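PDB 7C8Z: salicylate 5-hydroxylase, large oxygenase component from Ralstonia sp., which forms the iron- and [2Fe-2S]-containing oxygenase component of an NADH-dependent system that hydroxylates salicylate at carbon 5 to give gentisate. Local coordinates for residues Asp363-Glu366 with Glu367-Gln370. Numbering follows the deposited sequence.
Sequences DDNE and EWTQ
Asn365 caps helix 366-375 where the loop after strand 352-361 turns into it, at the surface of the catalytic domain and away from the metal sites. Its OD1 accepts from Trp368 N at 2.7 Å, 160° at the hydrogen and almost along the side chain's C=O axis. Asparagine suits an N-cap because its short side chain, with CG lodged between backbone N and carbonyl carbon (chi1 52°), brings an acceptor to a first-turn amide that has no helical carbonyl four residues back. The same OD1 lies at the indole edge, 3.2 Å from Trp368 CD1, amide and ring planes only 16° apart.

Asn365 O accepts twice from Thr369, from N at 3.1 Å and OG1 at 2.9 Å, on opposite faces of its carbonyl plane. Beside its own backbone N, the short threonine hydroxyl is directed toward this carbonyl four residues earlier, while accepting from Lys218 and a water that reaches Asp364 OD2 weakly. Asp364's two oxygens divide the work: OD1 rests 3.6 Å from Trp368 CB; OD2 serves Phe361 N and Arg372. Asp364, Glu366 and Glu367, the last also paired with Arg371, put negative charge at the helix N-terminus, probably complementing its dipole.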
loop_
_atom_site.group_PDB
_atom_site.type_symbol
_atom_site.label_atom_id
_atom_site.label_comp_id
_atom_site.label_asym_id
_atom_site.label_seq_id
_atom_site.Cartn_x
_atom_site.Cartn_y
_atom_site.Cartn_z
ATOM N N ASP A 363 -5.632 29.866 -32.388
ATOM C CA ASP A 363 -5.476 29.976 -33.836
ATOM C C ASP A 363 -4.987 28.690 -34.484
ATOM O O ASP A 363 -4.729 28.685 -35.696
ATOM C CB ASP A 363 -4.533 31.126 -34.197
ATOM C CG ASP A 363 -3.226 31.086 -33.430
ATOM O OD1 ASP A 363 -2.545 30.037 -33.447
ATOM O OD2 ASP A 363 -2.870 32.122 -32.827
ATOM N N ASP A 364 -4.845 27.612 -33.720
ATOM C CA ASP A 364 -4.365 26.365 -34.286
ATOM C C ASP A 364 -5.474 25.705 -35.069
ATOM O O ASP A 364 -6.583 25.499 -34.565
ATOM C CB ASP A 364 -3.866 25.403 -33.213
ATOM C CG ASP A 364 -2.501 25.777 -32.697
ATOM O OD1 ASP A 364 -1.663 26.232 -33.504
ATOM O OD2 ASP A 364 -2.273 25.627 -31.483
ATOM N N ASN A 365 -5.159 25.338 -36.290
ATOM C CA ASN A 365 -6.089 24.530 -37.043
ATOM C C ASN A 365 -6.026 23.095 -36.552
ATOM O O ASN A 365 -5.480 22.749 -35.499
ATOM C CB ASN A 365 -5.817 24.610 -38.543
ATOM C CG ASN A 365 -4.372 24.320 -38.901
ATOM O OD1 ASN A 365 -3.633 23.663 -38.165
ATOM N ND2 ASN A 365 -3.953 24.846 -40.043
ATOM N N GLU A 366 -6.599 22.258 -37.386
ATOM C CA GLU A 366 -6.789 20.838 -37.179
ATOM C C GLU A 366 -5.509 20.063 -37.491
ATOM O O GLU A 366 -5.153 19.130 -36.743
ATOM C CB GLU A 366 -8.032 20.540 -38.031
ATOM C CG GLU A 366 -9.357 20.491 -37.273
ATOM C CD GLU A 366 -10.426 19.541 -37.842
ATOM O OE1 GLU A 366 -10.290 18.300 -37.982
ATOM O OE2 GLU A 366 -11.522 20.174 -37.972
ATOM N N GLU A 367 -4.718 20.576 -38.443
ATOM C CA GLU A 367 -3.369 20.080 -38.694
ATOM C C GLU A 367 -2.436 20.329 -37.505
ATOM O O GLU A 367 -1.743 19.413 -37.040
ATOM C CB GLU A 367 -2.847 20.761 -39.954
ATOM C CG GLU A 367 -1.435 20.458 -40.356
ATOM C CD GLU A 367 -0.933 21.440 -41.399
ATOM O OE1 GLU A 367 -0.444 22.527 -41.017
ATOM O OE2 GLU A 367 -1.027 21.119 -42.601
ATOM N N TRP A 368 -2.414 21.568 -36.988
ATOM C CA TRP A 368 -1.472 21.919 -35.924
ATOM C C TRP A 368 -1.840 21.254 -34.610
ATOM O O TRP A 368 -0.958 20.839 -33.846
ATOM C CB TRP A 368 -1.391 23.439 -35.747
ATOM C CG TRP A 368 -0.406 24.048 -36.666
ATOM C CD1 TRP A 368 -0.679 24.755 -37.791
ATOM C CD2 TRP A 368 1.024 23.979 -36.568
ATOM N NE1 TRP A 368 0.486 25.139 -38.403
ATOM C CE2 TRP A 368 1.547 24.675 -37.671
ATOM C CE3 TRP A 368 1.911 23.401 -35.652
ATOM C CZ2 TRP A 368 2.914 24.815 -37.887
ATOM C CZ3 TRP A 368 3.270 23.538 -35.868
ATOM C CH2 TRP A 368 3.758 24.241 -36.976
ATOM N N THR A 369 -3.138 21.161 -34.318
ATOM C CA THR A 369 -3.562 20.415 -33.142
ATOM C C THR A 369 -3.085 18.969 -33.202
ATOM O O THR A 369 -2.506 18.457 -32.226
ATOM C CB THR A 369 -5.084 20.465 -32.990
ATOM O OG1 THR A 369 -5.509 21.819 -32.778
ATOM C CG2 THR A 369 -5.512 19.605 -31.800
ATOM N N GLN A 370 -3.289 18.291 -34.354
ATOM C CA GLN A 370 -2.890 16.885 -34.354
ATOM C C GLN A 370 -1.364 16.783 -34.251
ATOM O O GLN A 370 -0.829 15.835 -33.665
ATOM C CB GLN A 370 -3.345 16.142 -35.618
ATOM C CG GLN A 370 -4.848 15.987 -35.606
ATOM C CD GLN A 370 -5.515 15.466 -36.881
ATOM O OE1 GLN A 370 -5.547 16.126 -37.978
ATOM N NE2 GLN A 370 -6.429 14.489 -36.567
HETATM O O HOH W 1 -3.647 22.586 -30.964
#